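PDB 5GIV: carboxypeptidase 1 from Deinococcus radiodurans str. R1, which probably removes amino acids one at a time from the C-terminus of peptides, with broad specificity except for proline, as a zinc-dependent M32 metallocarboxypeptidase. Local coordinates for residues Asp154-Tyr159 / Glu370-Lys375; Ser299-Asn304 / Gln431-Ala436; Arg468-Thr471 / Glu477-Thr480. All coordinates share one frame; numbering follows the deposited sequence.

Interaction 1: Asp154-Tyr159 / Glu370-Lys375; sequences DPLDYY and EMLAGK
Leu156 and Leu372 meet where two helix ends come together in this largely helical M32 carboxypeptidase fold. Helix 155-163 starts here with an N-cap at Asp154. Helix 357-372 finishes here in a Schellman motif at Gly374. The CA atoms of Leu156 and Leu372 are the nearest pair across the contact, 6.9 Å apart.

The touching is done by one methyl group of Leu372. Its CD1 lies 3.6 Å from Leu156 CD1. The same methyl also sits against Leu156 CB, nearer the backbone, so it is set across the Leu156 side chain, touching it at CB and at CD1. The two leucines cross at about a right angle. Leu372 CG stands anti to its carbonyl carbon (chi1 -76°), and chi2 is extended, which carries CD1 forward to the first turn of the other helix. There it also skirts the backbone of Pro155, with C of Pro155 4.5 Å from Leu372 CD1. No polar group bridges the two segments.

Both leucines are buried. Leu372 also packs on Leu143 of helix 128-147. Leu156 also packs on Arg369 and Phe365, about one and two turns before Leu372 in helix 357-372. Tyr159 lies near the contact, and its OH is hydrogen-bonded to the backbone O of Ser142.

The helix ends are closed by separate bonds on each side. At Gly374, phi is positive (75°). Gly374 N bonds to Met371 O at 3.1 Å, and Lys375 N bonds to Glu370 O at 2.9 Å. The chain thereby turns out of the helix just after Leu372. On the other side, Leu156 N gives a capping bond of 2.8 Å to Asp154 OD1, which it meets 41° out of the carboxylate plane.

Interaction 2: Ser299-Asn304 / Gln431-Ala436; sequences SRLWEN and QFYAAA
Leu301 of helix 292-306 packs against helix 420-439 at Phe432 and Tyr433. Its CD1 methyl carries the close part of the contact. CD1 lies 4.0 Å from Tyr433 N and equally far from Tyr433 CB, so it rests against the start of the tyrosine side chain and its backbone. The same methyl is 4.2 Å from Phe432 CB.

Leu301 CG approaches the tyrosine ring at its edge, near the ring plane, with CD1 of Tyr433 4.1 Å away. Both side chains have CG anti to the backbone N (chi1 -176° for Leu301, -177° for Tyr433). They cross at about a right angle. The other leucine methyl, CD2, turns instead to a face of the Trp302 ring.

On the buried Leu301, Leu459 of helix 453-464 packs as well. The looser side is at Tyr433, which is partly exposed. Phe432 contributes through its CB, while its ring leads away toward Ser297 and Gln298.

Beyond Leu301, helix 292-306 turns other residues to the metal site. Glu303 OE2 accepts a hydrogen bond from His266 ND1, making Glu303 a second-shell partner of a zinc ligand. Helix 292-306 also provides the ligand Glu296. This is the helix-on-helix packing behind an HExxH zinc site, in which the third ligand comes from a separate helix.

Interaction 3: Arg468-Thr471 / Glu477-Thr480; sequences RRWT and ERAT
The backbone leaves Trp470 in an extended conformation and enters helix 472-480 after Thr471, the N-cap residue; the CA atoms of Trp470 and Arg478 remain 9.3 Å apart. The contact is a cation-pi stack, in which Arg478 from the helix reaches back over the tryptophan that precedes it.

The guanidinium of Arg478 lies flat on the Trp470 ring, with the planes only 12° apart. Its CZ is 4.0 Å from the centroid of the six-membered ring and 28° off the ring normal, over the face. The aliphatic part of the arginine adds a CH-pi contact. Its CD sits over the five-membered ring, 3.9 Å from that centroid. The arginine thus covers both rings of one indole face. Arg478 bends at chi3 (65°), which turns the guanidinium flat onto that face.

The opposite face of the indole is also approached by an arginine. Arg469 NH1 stands 3.5 Å above the plane, offset toward the rim. Each face thus has an arginine near it, but Arg478 is the one that lies flat. The charged ends stay apart, with NH2 of Arg469 7.0 Å from NH2 of Arg478. His466 meets the Trp470 ring edge-to-face.

This is a surface contact. Arg478 is exposed, whereas Trp470 is partly so. Arg468 ties the turn into the fold by a salt bridge to Asp93. Thr471 caps the helix with its side chain while its N bonds to Glu474 OE1, consistent with a capping box. Within the stack, the shortest approach is 3.5 Å, between Trp470 CZ2 and Arg478 CZ.

In the fold
Interactions 2 and 3 are neighbours, with centres about 16 Å apart. They share a seam between helix 420-439 and helix 472-480. There Gln431 NE2 lies 3.1 Å from Thr480 OG1, a probable hydrogen bond, and the Phe432 ring packs on Thr480 and Ala479. Interaction 2 is the one near the active site: the Leu301 side chain is about 11 Å from the zinc ion, held by His266, His270 and Glu296. Interaction 1 lies apart, its centre about 31 Å from that of interaction 2 and about 28 Å from that of interaction 3. Its segments alternate along the chain with those of interaction 2. Interactions 1 and 3 lie away from the metal site.

Interaction 1: Asp154-Tyr159 / Glu370-Lys375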
loop_
_atom_site.group_PDB
_atom_site.type_symbol
_atom_site.label_atom_id
_atom_site.label_comp_id
_atom_site.label_asym_id
_atom_site.label_seq_id
_atom_site.Cartn_x
_atom_site.Cartn_y
_atom_site.Cartn_z
ATOM N N ASP A 154 -5.443 40.773 4.613
ATOM C CA ASP A 154 -6.686 40.011 4.574
ATOM C C ASP A 154 -6.398 38.527 4.761
ATOM O O ASP A 154 -5.627 37.957 3.978
ATOM C CB ASP A 154 -7.399 40.252 3.254
ATOM C CG ASP A 154 -8.770 39.622 3.199
ATOM O OD1 ASP A 154 -9.016 38.637 3.925
ATOM O OD2 ASP A 154 -9.617 40.128 2.434
ATOM N N PRO A 155 -6.956 37.871 5.778
ATOM C CA PRO A 155 -6.664 36.436 5.956
ATOM C C PRO A 155 -7.039 35.593 4.747
ATOM O O PRO A 155 -6.381 34.582 4.473
ATOM C CB PRO A 155 -7.510 36.050 7.183
ATOM C CG PRO A 155 -7.894 37.330 7.826
ATOM C CD PRO A 155 -7.961 38.355 6.736
ATOM N N LEU A 156 -8.070 35.991 4.001
ATOM C CA LEU A 156 -8.429 35.252 2.797
ATOM C C LEU A 156 -7.297 35.300 1.779
ATOM O O LEU A 156 -7.065 34.327 1.050
ATOM C CB LEU A 156 -9.728 35.804 2.211
ATOM C CG LEU A 156 -10.285 35.106 0.967
ATOM C CD1 LEU A 156 -10.407 33.618 1.211
ATOM C CD2 LEU A 156 -11.643 35.685 0.569
ATOM N N ASP A 157 -6.581 36.429 1.709
ATOM C CA ASP A 157 -5.435 36.522 0.810
ATOM C C ASP A 157 -4.328 35.554 1.213
ATOM O O ASP A 157 -3.574 35.083 0.357
ATOM C CB ASP A 157 -4.899 37.950 0.780
ATOM C CG ASP A 157 -5.746 38.865 -0.068
ATOM O OD1 ASP A 157 -6.404 38.365 -1.001
ATOM O OD2 ASP A 157 -5.767 40.083 0.208
ATOM N N TYR A 158 -4.196 35.258 2.505
ATOM C CA TYR A 158 -3.230 34.241 2.901
ATOM C C TYR A 158 -3.584 32.893 2.285
ATOM O O TYR A 158 -2.709 32.202 1.746
ATOM C CB TYR A 158 -3.155 34.122 4.421
ATOM C CG TYR A 158 -2.428 32.869 4.876
ATOM C CD1 TYR A 158 -1.049 32.777 4.782
ATOM C CD2 TYR A 158 -3.122 31.776 5.386
ATOM C CE1 TYR A 158 -0.374 31.646 5.187
ATOM C CE2 TYR A 158 -2.450 30.636 5.801
ATOM C CZ TYR A 158 -1.076 30.579 5.693
ATOM O OH TYR A 158 -0.390 29.454 6.098
ATOM N N TYR A 159 -4.870 32.514 2.333
ATOM C CA TYR A 159 -5.278 31.218 1.797
ATOM C C TYR A 159 -5.277 31.210 0.269
ATOM O O TYR A 159 -4.877 30.217 -0.349
ATOM C CB TYR A 159 -6.649 30.820 2.359
ATOM C CG TYR A 159 -6.544 30.430 3.807
ATOM C CD1 TYR A 159 -5.898 29.258 4.181
ATOM C CD2 TYR A 159 -7.050 31.249 4.808
ATOM C CE1 TYR A 159 -5.766 28.911 5.496
ATOM C CE2 TYR A 159 -6.924 30.905 6.134
ATOM C CZ TYR A 159 -6.279 29.737 6.472
ATOM O OH TYR A 159 -6.147 29.383 7.796
ATOM N N GLU A 370 -17.476 35.872 3.287
ATOM C CA GLU A 370 -18.365 36.368 4.336
ATOM C C GLU A 370 -17.994 35.807 5.700
ATOM O O GLU A 370 -18.019 36.532 6.702
ATOM C CB GLU A 370 -19.822 36.034 4.013
ATOM C CG GLU A 370 -20.387 36.758 2.795
ATOM C CD GLU A 370 -20.218 38.272 2.892
ATOM O OE1 GLU A 370 -19.623 38.873 1.964
ATOM O OE2 GLU A 370 -20.679 38.867 3.900
ATOM N N MET A 371 -17.625 34.525 5.763
ATOM C CA MET A 371 -17.286 33.945 7.060
ATOM C C MET A 371 -15.968 34.502 7.578
ATOM O O MET A 371 -15.841 34.807 8.767
ATOM C CB MET A 371 -17.225 32.420 6.978
ATOM C CG MET A 371 -18.586 31.736 6.917
ATOM S SD MET A 371 -18.469 29.928 6.969
ATOM C CE MET A 371 -18.051 29.540 5.273
ATOM N N LEU A 372 -14.971 34.640 6.708
ATOM C CA LEU A 372 -13.695 35.160 7.182
ATOM C C LEU A 372 -13.823 36.608 7.645
ATOM O O LEU A 372 -13.164 37.005 8.612
ATOM C CB LEU A 372 -12.628 35.021 6.089
ATOM C CG LEU A 372 -12.067 33.612 5.863
ATOM C CD1 LEU A 372 -11.068 33.607 4.732
ATOM C CD2 LEU A 372 -11.410 33.101 7.125
ATOM N N ALA A 373 -14.685 37.395 7.005
ATOM C CA ALA A 373 -14.876 38.781 7.403
ATOM C C ALA A 373 -15.765 38.938 8.632
ATOM O O ALA A 373 -15.985 40.070 9.073
ATOM C CB ALA A 373 -15.468 39.577 6.238
ATOM N N GLY A 374 -16.261 37.845 9.207
ATOM C CA GLY A 374 -17.150 37.936 10.342
ATOM C C GLY A 374 -18.562 38.368 10.013
ATOM O O GLY A 374 -19.335 38.637 10.939
ATOM N N LYS A 375 -18.928 38.442 8.730
ATOM C CA LYS A 375 -20.266 38.868 8.336
ATOM C C LYS A 375 -21.271 37.726 8.233
ATOM O O LYS A 375 -22.478 37.987 8.203
ATOM C CB LYS A 375 -20.219 39.610 6.995
ATOM C CG LYS A 375 -19.251 40.793 6.956
ATOM C CD LYS A 375 -19.387 41.587 5.651
ATOM C CE LYS A 375 -20.285 42.821 5.821
ATOM N NZ LYS A 375 -21.649 42.517 6.384
#

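Interaction 2: Ser299-Asn304 / Gln431-Ala436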
loop_
_atom_site.group_PDB
_atom_site.type_symbol
_atom_site.label_atom_id
_atom_site.label_comp_id
_atom_site.label_asym_id
_atom_site.label_seq_id
_atom_site.Cartn_x
_atom_site.Cartn_y
_atom_site.Cartn_z
ATOM N N SER A 299 -5.277 18.408 -15.260
ATOM C CA SER A 299 -6.385 17.462 -15.212
ATOM C C SER A 299 -7.501 17.895 -16.155
ATOM O O SER A 299 -8.056 17.076 -16.891
ATOM C CB SER A 299 -6.884 17.307 -13.777
ATOM O OG SER A 299 -7.134 18.567 -13.202
ATOM N N ARG A 300 -7.821 19.187 -16.166
ATOM C CA ARG A 300 -8.896 19.678 -17.016
ATOM C C ARG A 300 -8.502 19.675 -18.488
ATOM O O ARG A 300 -9.361 19.507 -19.361
ATOM C CB ARG A 300 -9.303 21.078 -16.570
ATOM C CG ARG A 300 -10.005 21.086 -15.217
ATOM C CD ARG A 300 -11.246 20.198 -15.243
ATOM N NE ARG A 300 -12.138 20.500 -14.131
ATOM C CZ ARG A 300 -13.337 19.948 -13.952
ATOM N NH1 ARG A 300 -13.804 19.056 -14.824
ATOM N NH2 ARG A 300 -14.083 20.309 -12.913
ATOM N N LEU A 301 -7.223 19.878 -18.790
ATOM C CA LEU A 301 -6.805 19.831 -20.181
ATOM C C LEU A 301 -7.028 18.437 -20.760
ATOM O O LEU A 301 -7.711 18.272 -21.779
ATOM C CB LEU A 301 -5.340 20.258 -20.293
ATOM C CG LEU A 301 -4.706 20.379 -21.686
ATOM C CD1 LEU A 301 -3.508 21.348 -21.689
ATOM C CD2 LEU A 301 -4.284 18.990 -22.199
ATOM N N TRP A 302 -6.516 17.409 -20.076
ATOM C CA TRP A 302 -6.656 16.053 -20.592
ATOM C C TRP A 302 -8.078 15.530 -20.446
ATOM O O TRP A 302 -8.520 14.722 -21.267
ATOM C CB TRP A 302 -5.666 15.125 -19.898
ATOM C CG TRP A 302 -4.236 15.397 -20.287
ATOM C CD1 TRP A 302 -3.302 16.087 -19.566
ATOM C CD2 TRP A 302 -3.596 15.022 -21.518
ATOM N NE1 TRP A 302 -2.115 16.139 -20.257
ATOM C CE2 TRP A 302 -2.266 15.494 -21.457
ATOM C CE3 TRP A 302 -4.012 14.318 -22.652
ATOM C CZ2 TRP A 302 -1.348 15.288 -22.491
ATOM C CZ3 TRP A 302 -3.087 14.111 -23.685
ATOM C CH2 TRP A 302 -1.776 14.600 -23.594
ATOM N N GLU A 303 -8.821 15.990 -19.442
ATOM C CA GLU A 303 -10.191 15.515 -19.285
ATOM C C GLU A 303 -11.130 16.207 -20.269
ATOM O O GLU A 303 -11.829 15.540 -21.037
ATOM C CB GLU A 303 -10.682 15.735 -17.846
ATOM C CG GLU A 303 -12.161 15.409 -17.629
ATOM C CD GLU A 303 -12.795 16.110 -16.416
ATOM O OE1 GLU A 303 -14.002 15.909 -16.177
ATOM O OE2 GLU A 303 -12.097 16.858 -15.695
ATOM N N ASN A 304 -11.141 17.544 -20.273
ATOM C CA ASN A 304 -12.116 18.316 -21.058
ATOM C C ASN A 304 -11.609 18.603 -22.468
ATOM O O ASN A 304 -12.176 18.124 -23.454
ATOM C CB ASN A 304 -12.449 19.633 -20.350
ATOM C CG ASN A 304 -13.289 19.441 -19.097
ATOM O OD1 ASN A 304 -13.968 18.424 -18.929
ATOM N ND2 ASN A 304 -13.266 20.440 -18.220
ATOM N N GLN A 431 -5.884 28.049 -21.796
ATOM C CA GLN A 431 -4.746 28.912 -22.093
ATOM C C GLN A 431 -3.515 28.080 -22.423
ATOM O O GLN A 431 -2.821 28.345 -23.410
ATOM C CB GLN A 431 -4.487 29.853 -20.912
ATOM C CG GLN A 431 -3.359 30.870 -21.101
ATOM C CD GLN A 431 -3.378 31.973 -20.030
ATOM O OE1 GLN A 431 -4.378 32.158 -19.339
ATOM N NE2 GLN A 431 -2.263 32.699 -19.890
ATOM N N PHE A 432 -3.228 27.057 -21.610
ATOM C CA PHE A 432 -2.119 26.166 -21.931
ATOM C C PHE A 432 -2.374 25.424 -23.232
ATOM O O PHE A 432 -1.473 25.279 -24.063
ATOM C CB PHE A 432 -1.886 25.162 -20.802
ATOM C CG PHE A 432 -1.133 25.725 -19.644
ATOM C CD1 PHE A 432 0.128 26.276 -19.830
ATOM C CD2 PHE A 432 -1.672 25.700 -18.371
ATOM C CE1 PHE A 432 0.829 26.799 -18.769
ATOM C CE2 PHE A 432 -0.971 26.221 -17.299
ATOM C CZ PHE A 432 0.278 26.774 -17.496
ATOM N N TYR A 433 -3.602 24.964 -23.435
ATOM C CA TYR A 433 -3.883 24.153 -24.607
ATOM C C TYR A 433 -3.684 24.950 -25.888
ATOM O O TYR A 433 -3.067 24.456 -26.838
ATOM C CB TYR A 433 -5.299 23.611 -24.521
ATOM C CG TYR A 433 -5.670 22.709 -25.654
ATOM C CD1 TYR A 433 -5.359 21.359 -25.612
ATOM C CD2 TYR A 433 -6.338 23.204 -26.776
ATOM C CE1 TYR A 433 -5.710 20.516 -26.651
ATOM C CE2 TYR A 433 -6.688 22.368 -27.822
ATOM C CZ TYR A 433 -6.373 21.025 -27.752
ATOM O OH TYR A 433 -6.720 20.186 -28.781
ATOM N N ALA A 434 -4.187 26.192 -25.924
ATOM C CA ALA A 434 -4.065 27.024 -27.118
ATOM C C ALA A 434 -2.606 27.309 -27.443
ATOM O O ALA A 434 -2.221 27.366 -28.618
ATOM C CB ALA A 434 -4.838 28.329 -26.941
ATOM N N ALA A 435 -1.783 27.525 -26.415
ATOM C CA ALA A 435 -0.356 27.688 -26.657
ATOM C C ALA A 435 0.229 26.430 -27.285
ATOM O O ALA A 435 1.104 26.515 -28.154
ATOM C CB ALA A 435 0.368 28.038 -25.359
ATOM N N ALA A 436 -0.243 25.252 -26.862
ATOM C CA ALA A 436 0.246 24.001 -27.440
ATOM C C ALA A 436 -0.163 23.853 -28.904
ATOM O O ALA A 436 0.620 23.349 -29.721
ATOM C CB ALA A 436 -0.252 22.809 -26.627
#

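Interaction 3: Arg468-Thr471 / Glu477-Thr480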
loop_
_atom_site.group_PDB
_atom_site.type_symbol
_atom_site.label_atom_id
_atom_site.label_comp_id
_atom_site.label_asym_id
_atom_site.label_seq_id
_atom_site.Cartn_x
_atom_site.Cartn_y
_atom_site.Cartn_z
ATOM N N ARG A 468 8.647 23.278 -9.626
ATOM C CA ARG A 468 8.535 24.538 -8.900
ATOM C C ARG A 468 9.635 25.538 -9.286
ATOM O O ARG A 468 9.759 26.587 -8.645
ATOM C CB ARG A 468 8.554 24.251 -7.390
ATOM C CG ARG A 468 7.388 23.347 -6.936
ATOM C CD ARG A 468 7.404 22.999 -5.441
ATOM N NE ARG A 468 6.992 24.082 -4.552
ATOM C CZ ARG A 468 7.378 24.203 -3.282
ATOM N NH1 ARG A 468 8.215 23.320 -2.739
ATOM N NH2 ARG A 468 6.928 25.214 -2.550
ATOM N N ARG A 469 10.408 25.247 -10.344
ATOM C CA ARG A 469 11.522 26.111 -10.749
ATOM C C ARG A 469 11.072 27.550 -10.997
ATOM O O ARG A 469 11.783 28.498 -10.644
ATOM C CB ARG A 469 12.198 25.535 -11.999
ATOM C CG ARG A 469 13.027 26.526 -12.816
ATOM C CD ARG A 469 14.344 26.785 -12.147
ATOM N NE ARG A 469 15.210 27.732 -12.857
ATOM C CZ ARG A 469 15.179 29.052 -12.695
ATOM N NH1 ARG A 469 14.293 29.607 -11.884
ATOM N NH2 ARG A 469 16.031 29.818 -13.355
ATOM N N TRP A 470 9.908 27.738 -11.612
ATOM C CA TRP A 470 9.345 29.062 -11.831
ATOM C C TRP A 470 8.135 29.276 -10.933
ATOM O O TRP A 470 7.440 28.323 -10.579
ATOM C CB TRP A 470 8.942 29.257 -13.297
ATOM C CG TRP A 470 10.064 28.979 -14.269
ATOM C CD1 TRP A 470 10.179 27.912 -15.113
ATOM C CD2 TRP A 470 11.213 29.802 -14.502
ATOM N NE1 TRP A 470 11.333 28.017 -15.852
ATOM C CE2 TRP A 470 11.985 29.169 -15.498
ATOM C CE3 TRP A 470 11.664 31.015 -13.963
ATOM C CZ2 TRP A 470 13.189 29.704 -15.965
ATOM C CZ3 TRP A 470 12.861 31.546 -14.423
ATOM C CH2 TRP A 470 13.606 30.890 -15.417
ATOM N N THR A 471 7.886 30.532 -10.557
ATOM C CA THR A 471 6.644 30.852 -9.875
ATOM C C THR A 471 5.472 30.624 -10.823
ATOM O O THR A 471 5.638 30.620 -12.045
ATOM C CB THR A 471 6.618 32.304 -9.387
ATOM O OG1 THR A 471 6.525 33.204 -10.504
ATOM C CG2 THR A 471 7.869 32.622 -8.603
ATOM N N GLU A 477 3.477 32.788 -17.834
ATOM C CA GLU A 477 3.936 33.837 -18.736
ATOM C C GLU A 477 4.904 33.283 -19.776
ATOM O O GLU A 477 4.774 33.568 -20.970
ATOM C CB GLU A 477 4.588 34.957 -17.921
ATOM C CG GLU A 477 4.266 36.363 -18.378
ATOM C CD GLU A 477 4.943 36.712 -19.684
ATOM O OE1 GLU A 477 4.232 37.087 -20.642
ATOM O OE2 GLU A 477 6.189 36.594 -19.764
ATOM N N ARG A 478 5.882 32.485 -19.339
ATOM C CA ARG A 478 6.858 31.938 -20.275
ATOM C C ARG A 478 6.216 30.931 -21.215
ATOM O O ARG A 478 6.555 30.876 -22.402
ATOM C CB ARG A 478 8.017 31.283 -19.526
ATOM C CG ARG A 478 8.699 32.173 -18.513
ATOM C CD ARG A 478 9.634 31.364 -17.654
ATOM N NE ARG A 478 10.735 30.821 -18.438
ATOM C CZ ARG A 478 11.852 31.497 -18.697
ATOM N NH1 ARG A 478 11.996 32.735 -18.229
ATOM N NH2 ARG A 478 12.822 30.945 -19.424
ATOM N N ALA A 479 5.282 30.129 -20.707
ATOM C CA ALA A 479 4.759 29.033 -21.511
ATOM C C ALA A 479 3.755 29.513 -22.551
ATOM O O ALA A 479 3.719 28.979 -23.662
ATOM C CB ALA A 479 4.125 27.980 -20.605
ATOM N N THR A 480 2.941 30.518 -22.218
ATOM C CA THR A 480 1.842 30.944 -23.078
ATOM C C THR A 480 1.967 32.375 -23.591
ATOM O O THR A 480 1.133 32.794 -24.404
ATOM C CB THR A 480 0.491 30.795 -22.351
ATOM O OG1 THR A 480 0.339 31.839 -21.387
ATOM C CG2 THR A 480 0.398 29.456 -21.647
#